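PDB 5IBZ: uncharacterized protein from Uncultured organism, which is a putative cyclase that may have arylformamidase activity and binds acetylphosphate. Local coordinates for residues Gly50-Leu55 with Asn318-Lys323; Ser154-Gly159 with Glu299-Ala304. All coordinates share one frame; numbering follows the deposited sequence. Where two conformers were deposited one is given.

Contact 1: Gly50-Leu55 with Asn318-Lys323; sequences GKTFSL and NPIAVK
The Phe53 ring meets Lys323 obliquely: CE2 of Phe53 lies 4.3 Å from CD of Lys323, and the carbonyl oxygen of Ala321 approaches CD2 from a similarly slanting direction. A chi1 of -58° puts CG of Phe53 beside the backbone N, anti to the carbonyl carbon; Phe53 shares its face of the sheet with the methyl of Ala321. The amide group of Asn318 receives the Ser54 hydroxyl: OG donates to OD1 at 2.7 Å, tilted 21° from the carbonyl plane. Its ND2 bonds to the carbonyls of Lys152 and Pro306 of the second subunit. Backbone bonds join the antiparallel strands. Phe53 and Ala321 form the hydrogen-bonded pair, with Phe53 N to Ala321 O and Ala321 N to Phe53 O both 2.9 Å. Leu55 N to Pro319 O continues the pairing at one end, Lys323 N to Lys51 O at the other. Beyond it, Gly50 N reaches the C-terminal carboxylate oxygen O of Lys323 at 2.8 Å from above the carboxylate plane. On the other face Ile320 sets CG2 against CB of Thr52 and CD1 against CA of Ser54. The ammonium groups of Lys51 and Lys323 come within 4.6 Å, NZ to NZ, and both form salt bridges to Asp291 and Asp295, which probably offset their repulsion. The face with Thr52, Ser54, Ile320 and Val322 packs on Lys152, Thr153 and Leu156 of the second subunit. Helix 286-295, which bears these aspartates, covers the Phe53 side; strand 299-303 flanks strand 320-322, and strand 52-54 forms one edge of the mixed sheet within this chain.

Contact 2: Ser154-Gly159 with Glu299-Ala304; sequences SFLGRG and EFFLAA
Leu156 and Phe301 meet where residues 155-159, leading into strand 158-163, run antiparallel to strand 299-303 in the mixed central sheet of this cyclase; the chain turns a corner at Gly157, with pairing on both sides of the turn. Five backbone hydrogen bonds hold the pairing. Leu302 N donates to Gly157 O at 2.8 Å, nearly straight at 171°, and Gly157 N returns a bond to Leu302 O; Gly159 and Phe300 exchange a similar pair, and Ala304 N reaches Phe155 O. CA-H...O contacts supplement them, as from Leu156 CA to Leu302 O.

Apolar contacts gather round Leu156. In the conformer given it brings CD2 obliquely to CZ of Phe301 and CD1 to the methyl of Ala303. The Phe301 ring also meets Phe301 of the second subunit, their planes at about 70°. Helix 37-44 covers this side through Ile40 and Ala43.

Arg158 and Glu299 lie side by side without a salt bridge between them in the conformer given. Glu299 CG lies over one face of the guanidinium, but the charged ends have partners elsewhere: Arg158 NH2 bonds to Asp198, Glu299 OE2 to the backbone N of Lys193.

Two rings pack on peptide groups. Gly157 O lies over one face of Phe301. The Phe300 ring covers Gly159, its chi1 of 46° setting CG between the backbone N and the carbonyl carbon. Gly159 CA makes an off-centre CH-pi contact to this ring, and a CB on that glycine would clash with CE1 of Phe300. An alanine in place of Phe300 removes the ring and would probably leave a gap over Gly159, its CA and O without the aromatic face. Gly159 O sits 3.6 Å above the plane of the Phe300 ring, over its centre.

From the N terminus the chain first lays down residues 50-55, which find their partner only at the C-terminal end, so contact 1 closes a loop spanning most of the protein. Residues 154-159 follow and pair with 299-304, closing a shorter loop that lies wholly within the larger one; the two nest and do not cross. After 304 the chain passes through strand 314-316, at the far edge of the sheet, and returns as 320-322 beside 299-303. There the contacts join directly, Val322 N lying 2.7 Å from Phe301 O in a probable hydrogen bond. Together they tie edge strand 52-54 to strand 158-163, and both touch the second subunit.

Contact 1: Gly50-Leu55 with Asn318-Lys323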
ATOM      1  N   GLY B  50     -24.014  29.311   9.706  1.00  9.89           N
ATOM      2  CA  GLY B  50     -23.803  27.875   9.780  1.00  9.90           C
ATOM      3  C   GLY B  50     -23.664  27.164   8.446  1.00 10.19           C
ATOM      4  O   GLY B  50     -23.693  25.937   8.404  1.00 10.87           O
ATOM      5  N   LYS B  51     -23.559  27.921   7.353  1.00  9.42           N
ATOM      6  CA  LYS B  51     -23.232  27.351   6.048  1.00 10.34           C
ATOM      7  C   LYS B  51     -21.864  26.698   6.144  1.00  9.45           C
ATOM      8  O   LYS B  51     -20.968  27.220   6.822  1.00 11.39           O
ATOM      9  CB  LYS B  51     -23.238  28.406   4.946  1.00 10.77           C
ATOM     10  CG  LYS B  51     -24.606  29.018   4.667  1.00 10.23           C
ATOM     11  CD  LYS B  51     -24.624  29.884   3.405  1.00 12.64           C
ATOM     12  CE  LYS B  51     -23.824  31.156   3.608  1.00 13.01           C
ATOM     13  NZ  LYS B  51     -24.004  32.073   2.445  1.00 13.63           N
ATOM     14  N   THR B  52     -21.735  25.537   5.506  1.00  9.37           N
ATOM     15  CA  THR B  52     -20.475  24.793   5.482  1.00  9.31           C
ATOM     16  C   THR B  52     -20.119  24.380   4.066  1.00  9.34           C
ATOM     17  O   THR B  52     -20.999  24.045   3.267  1.00 10.51           O
ATOM     18  CB  THR B  52     -20.530  23.525   6.373  1.00 13.85           C
ATOM     19  OG1 THR B  52     -21.629  22.678   5.968  1.00 15.51           O
ATOM     20  CG2 THR B  52     -20.656  23.899   7.850  1.00 15.96           C
ATOM     21  N   PHE B  53     -18.819  24.385   3.780  1.00  9.26           N
ATOM     22  CA  PHE B  53     -18.286  23.966   2.488  1.00  7.65           C
ATOM     23  C   PHE B  53     -17.038  23.120   2.678  1.00  7.45           C
ATOM     24  O   PHE B  53     -16.111  23.532   3.351  1.00 11.16           O
ATOM     25  CB  PHE B  53     -17.948  25.185   1.622  1.00  7.94           C
ATOM     26  CG  PHE B  53     -19.123  26.074   1.389  1.00  9.67           C
ATOM     27  CD1 PHE B  53     -19.958  25.833   0.338  1.00 12.86           C
ATOM     28  CD2 PHE B  53     -19.414  27.109   2.254  1.00 10.93           C
ATOM     29  CE1 PHE B  53     -21.062  26.630   0.121  1.00 16.39           C
ATOM     30  CE2 PHE B  53     -20.530  27.909   2.023  1.00 13.48           C
ATOM     31  CZ  PHE B  53     -21.334  27.653   0.974  1.00 13.27           C
ATOM     32  N   SER B  54     -17.026  21.919   2.106  1.00  8.29           N
ATOM     33  CA  SER B  54     -15.807  21.126   2.030  1.00  7.95           C
ATOM     34  C   SER B  54     -14.936  21.629   0.899  1.00  7.12           C
ATOM     35  O   SER B  54     -15.412  21.730  -0.232  1.00  9.47           O
ATOM     36  CB  SER B  54     -16.122  19.662   1.796  1.00  8.60           C
ATOM     37  OG  SER B  54     -14.965  18.970   1.380  1.00  9.07           O
ATOM     38  N   LEU B  55     -13.666  21.889   1.193  1.00  7.49           N
ATOM     39  CA  LEU B  55     -12.740  22.391   0.190  1.00  7.58           C
ATOM     40  C   LEU B  55     -11.795  21.291  -0.277  1.00  8.43           C
ATOM     41  O   LEU B  55     -10.687  21.567  -0.734  1.00  8.39           O
ATOM     42  CB  LEU B  55     -11.941  23.589   0.744  1.00  7.60           C
ATOM     43  CG  LEU B  55     -12.799  24.632   1.476  1.00  8.63           C
ATOM     44  CD1 LEU B  55     -11.910  25.786   1.932  1.00  9.07           C
ATOM     45  CD2 LEU B  55     -13.907  25.171   0.600  1.00  7.67           C
ATOM     46  N   ASN B 318      -9.588  17.450   4.967  1.00  7.76           N
ATOM     47  CA  ASN B 318     -10.856  17.913   4.441  1.00  7.61           C
ATOM     48  C   ASN B 318     -11.125  19.273   5.069  1.00  7.96           C
ATOM     49  O   ASN B 318     -11.747  19.375   6.122  1.00  8.91           O
ATOM     50  CB  ASN B 318     -11.968  16.928   4.750  1.00  8.88           C
ATOM     51  CG  ASN B 318     -13.279  17.364   4.199  1.00  8.55           C
ATOM     52  OD1 ASN B 318     -13.350  18.310   3.429  1.00  9.36           O
ATOM     53  ND2 ASN B 318     -14.338  16.700   4.607  1.00  9.80           N
ATOM     54  N   PRO B 319     -10.607  20.334   4.448  1.00  7.25           N
ATOM     55  CA  PRO B 319     -10.840  21.658   5.060  1.00  6.62           C
ATOM     56  C   PRO B 319     -12.310  22.058   4.987  1.00  8.78           C
ATOM     57  O   PRO B 319     -12.896  21.940   3.897  1.00  9.41           O
ATOM     58  CB  PRO B 319      -9.980  22.602   4.201  1.00  7.41           C
ATOM     59  CG  PRO B 319      -9.258  21.718   3.206  1.00  9.09           C
ATOM     60  CD  PRO B 319     -10.032  20.446   3.110  1.00  7.58           C
ATOM     61  N   ILE B 320     -12.900  22.510   6.099  1.00  6.97           N
ATOM     62  CA  ILE B 320     -14.281  22.987   6.098  1.00  7.12           C
ATOM     63  C   ILE B 320     -14.319  24.493   6.338  1.00  8.01           C
ATOM     64  O   ILE B 320     -13.812  24.965   7.358  1.00  9.33           O
ATOM     65  CB  ILE B 320     -15.128  22.307   7.181  1.00  9.23           C
ATOM     66  CG1 ILE B 320     -14.991  20.781   7.142  1.00 10.23           C
ATOM     67  CG2 ILE B 320     -16.602  22.707   7.015  1.00  9.29           C
ATOM     68  CD1 ILE B 320     -15.420  20.128   5.826  1.00 10.70           C
ATOM     69  N   ALA B 321     -14.889  25.224   5.374  1.00  9.43           N
ATOM     70  CA  ALA B 321     -15.202  26.634   5.550  1.00  8.51           C
ATOM     71  C   ALA B 321     -16.568  26.745   6.216  1.00  7.77           C
ATOM     72  O   ALA B 321     -17.533  26.126   5.747  1.00  9.43           O
ATOM     73  CB  ALA B 321     -15.198  27.359   4.209  1.00  9.54           C
ATOM     74  N   VAL B 322     -16.635  27.518   7.301  1.00  7.85           N
ATOM     75  CA  VAL B 322     -17.877  27.704   8.054  1.00 10.01           C
ATOM     76  C   VAL B 322     -18.217  29.180   8.123  1.00 11.95           C
ATOM     77  O   VAL B 322     -17.403  29.999   8.535  1.00  9.87           O
ATOM     78  CB  VAL B 322     -17.776  27.137   9.489  1.00  9.73           C
ATOM     79  CG1 VAL B 322     -19.146  27.087  10.146  1.00 12.26           C
ATOM     80  CG2 VAL B 322     -17.148  25.760   9.477  1.00  9.49           C
ATOM     81  N   LYS B 323     -19.422  29.519   7.684  1.00 11.05           N
ATOM     82  CA  LYS B 323     -19.877  30.911   7.642  1.00 10.79           C
ATOM     83  C   LYS B 323     -21.086  31.143   8.543  1.00 11.75           C
ATOM     84  O   LYS B 323     -21.422  30.237   9.305  1.00 13.32           O
ATOM     85  CB  LYS B 323     -20.178  31.291   6.186  1.00 14.19           C
ATOM     86  CG  LYS B 323     -18.891  31.351   5.358  1.00 15.38           C
ATOM     87  CD  LYS B 323     -19.156  31.534   3.862  1.00 16.99           C
ATOM     88  CE  LYS B 323     -19.535  32.968   3.578  1.00 16.16           C
ATOM     89  NZ  LYS B 323     -19.607  33.229   2.107  1.00 12.61           N
ATOM     90  OXT LYS B 323     -21.718  32.218   8.577  1.00 13.57           O
TER

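Contact 2: Ser154-Gly159 with Glu299-Ala304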
ATOM      1  N   SER B 154      -3.202  23.029  14.876  1.00 10.62           N
ATOM      2  CA  SER B 154      -3.233  24.280  14.123  1.00  9.97           C
ATOM      3  C   SER B 154      -4.186  24.240  12.936  1.00 10.77           C
ATOM      4  O   SER B 154      -4.860  23.225  12.670  1.00 10.67           O
ATOM      5  CB  SER B 154      -1.825  24.643  13.626  1.00 11.14           C
ATOM      6  OG  SER B 154      -1.761  26.005  13.226  1.00 13.24           O
ATOM      7  N   PHE B 155      -4.201  25.344  12.199  1.00  9.97           N
ATOM      8  CA  PHE B 155      -4.992  25.538  10.978  1.00  9.04           C
ATOM      9  C   PHE B 155      -6.489  25.428  11.225  1.00 10.58           C
ATOM     10  O   PHE B 155      -7.261  25.106  10.321  1.00 10.33           O
ATOM     11  CB  PHE B 155      -4.547  24.571   9.879  1.00  8.39           C
ATOM     12  CG  PHE B 155      -3.051  24.495   9.723  1.00 14.39           C
ATOM     13  CD1 PHE B 155      -2.287  25.634   9.672  1.00 17.92           C
ATOM     14  CD2 PHE B 155      -2.418  23.265   9.667  1.00 17.48           C
ATOM     15  CE1 PHE B 155      -0.889  25.555   9.569  1.00 15.07           C
ATOM     16  CE2 PHE B 155      -1.042  23.177   9.548  1.00 14.50           C
ATOM     17  CZ  PHE B 155      -0.284  24.322   9.504  1.00 16.48           C
ATOM     18  N   LEU B 156      -6.880  25.801  12.428  0.53 10.30           N
ATOM     19  CA  LEU B 156      -8.262  26.009  12.747  0.53 10.14           C
ATOM     20  C   LEU B 156      -8.342  27.443  13.266  0.53  9.28           C
ATOM     21  O   LEU B 156      -7.807  27.756  14.332  0.53 10.18           O
ATOM     22  CB  LEU B 156      -8.716  24.951  13.744  0.53 11.98           C
ATOM     23  CG  LEU B 156     -10.160  25.009  14.200  0.53  8.62           C
ATOM     24  CD1 LEU B 156     -10.693  23.603  14.445  0.53 11.18           C
ATOM     25  CD2 LEU B 156     -10.267  25.873  15.445  0.53 11.44           C
ATOM     26  N   GLY B 157      -8.964  28.324  12.480  1.00  8.63           N
ATOM     27  CA  GLY B 157      -8.898  29.750  12.725  1.00  8.35           C
ATOM     28  C   GLY B 157      -9.560  30.475  11.586  1.00  9.99           C
ATOM     29  O   GLY B 157     -10.511  29.961  10.976  1.00 10.75           O
ATOM     30  N   ARG B 158      -9.089  31.687  11.305  1.00  9.74           N
ATOM     31  CA  ARG B 158      -9.740  32.509  10.292  1.00  9.28           C
ATOM     32  C   ARG B 158      -9.173  32.191   8.912  1.00  9.88           C
ATOM     33  O   ARG B 158      -7.956  32.078   8.737  1.00 10.33           O
ATOM     34  CB  ARG B 158      -9.572  33.995  10.613  1.00 11.05           C
ATOM     35  CG  ARG B 158     -10.814  34.831  10.270  1.00 12.95           C
ATOM     36  CD  ARG B 158     -10.652  36.259  10.725  1.00 16.19           C
ATOM     37  NE  ARG B 158      -9.848  36.945   9.753  1.00 12.56           N
ATOM     38  CZ  ARG B 158     -10.206  38.040   9.093  1.00 13.63           C
ATOM     39  NH1 ARG B 158     -11.344  38.668   9.358  1.00 17.02           N
ATOM     40  NH2 ARG B 158      -9.390  38.537   8.188  1.00 14.40           N
ATOM     41  N   GLY B 159     -10.064  31.995   7.942  1.00  8.62           N
ATOM     42  CA  GLY B 159      -9.654  31.827   6.560  1.00  8.31           C
ATOM     43  C   GLY B 159     -10.232  32.957   5.736  1.00  9.77           C
ATOM     44  O   GLY B 159     -11.288  33.509   6.068  1.00  7.94           O
ATOM     45  N   GLU B 299     -14.478  36.165   4.356  1.00 10.65           N
ATOM     46  CA  GLU B 299     -13.790  35.773   5.584  0.52 11.48           C
ATOM     47  C   GLU B 299     -14.655  34.798   6.349  1.00 12.48           C
ATOM     48  O   GLU B 299     -15.868  35.000   6.485  1.00 15.17           O
ATOM     49  CB  GLU B 299     -13.469  36.987   6.462  0.52 13.51           C
ATOM     50  CG  GLU B 299     -12.616  38.048   5.784  0.52 18.03           C
ATOM     51  CD  GLU B 299     -13.389  39.319   5.456  0.52 26.69           C
ATOM     52  OE1 GLU B 299     -14.634  39.295   5.504  0.52 28.24           O
ATOM     53  OE2 GLU B 299     -12.743  40.352   5.159  0.52 28.87           O
ATOM     54  N   PHE B 300     -14.049  33.723   6.842  1.00  9.30           N
ATOM     55  CA  PHE B 300     -14.828  32.661   7.465  1.00  9.62           C
ATOM     56  C   PHE B 300     -14.009  31.905   8.494  1.00 10.55           C
ATOM     57  O   PHE B 300     -12.799  32.138   8.649  1.00 10.48           O
ATOM     58  CB  PHE B 300     -15.334  31.687   6.403  1.00  9.99           C
ATOM     59  CG  PHE B 300     -14.268  31.291   5.416  1.00 10.18           C
ATOM     60  CD1 PHE B 300     -13.394  30.263   5.692  1.00  9.52           C
ATOM     61  CD2 PHE B 300     -14.120  31.984   4.234  1.00 11.95           C
ATOM     62  CE1 PHE B 300     -12.414  29.921   4.796  1.00  9.97           C
ATOM     63  CE2 PHE B 300     -13.142  31.648   3.338  1.00 11.09           C
ATOM     64  CZ  PHE B 300     -12.279  30.619   3.621  1.00 11.09           C
ATOM     65  N   PHE B 301     -14.681  31.020   9.216  1.00  8.38           N
ATOM     66  CA  PHE B 301     -13.990  30.100  10.113  1.00  8.55           C
ATOM     67  C   PHE B 301     -13.554  28.905   9.280  1.00 10.94           C
ATOM     68  O   PHE B 301     -14.334  28.365   8.505  1.00  9.50           O
ATOM     69  CB  PHE B 301     -14.891  29.685  11.283  1.00  8.12           C
ATOM     70  CG  PHE B 301     -14.247  28.753  12.274  1.00  9.48           C
ATOM     71  CD1 PHE B 301     -14.278  27.375  12.079  1.00 13.60           C
ATOM     72  CD2 PHE B 301     -13.649  29.260  13.405  1.00 13.50           C
ATOM     73  CE1 PHE B 301     -13.705  26.520  13.022  1.00 16.07           C
ATOM     74  CE2 PHE B 301     -13.056  28.410  14.341  1.00 19.43           C
ATOM     75  CZ  PHE B 301     -13.100  27.042  14.144  1.00 18.45           C
ATOM     76  N   LEU B 302     -12.286  28.540   9.406  1.00  7.41           N
ATOM     77  CA  LEU B 302     -11.706  27.438   8.648  1.00  7.85           C
ATOM     78  C   LEU B 302     -11.229  26.340   9.576  1.00  7.70           C
ATOM     79  O   LEU B 302     -10.426  26.608  10.476  1.00  9.06           O
ATOM     80  CB  LEU B 302     -10.536  27.937   7.819  1.00  7.17           C
ATOM     81  CG  LEU B 302      -9.832  26.894   6.951  1.00  7.45           C
ATOM     82  CD1 LEU B 302     -10.784  26.262   5.965  1.00 11.53           C
ATOM     83  CD2 LEU B 302      -8.690  27.541   6.228  1.00 12.51           C
ATOM     84  N   ALA B 303     -11.739  25.120   9.379  1.00  7.30           N
ATOM     85  CA  ALA B 303     -11.228  23.942  10.071  1.00  7.17           C
ATOM     86  C   ALA B 303     -10.426  23.126   9.089  1.00  7.23           C
ATOM     87  O   ALA B 303     -11.003  22.338   8.311  1.00  7.29           O
ATOM     88  CB  ALA B 303     -12.362  23.112  10.655  1.00  8.89           C
ATOM     89  N   ALA B 304      -9.107  23.335   9.108  1.00  6.71           N
ATOM     90  CA  ALA B 304      -8.200  22.707   8.156  1.00  6.81           C
ATOM     91  C   ALA B 304      -7.070  21.992   8.889  1.00  7.21           C
ATOM     92  O   ALA B 304      -5.912  21.978   8.451  1.00  8.22           O
ATOM     93  CB  ALA B 304      -7.668  23.726   7.190  1.00  9.29           C
TER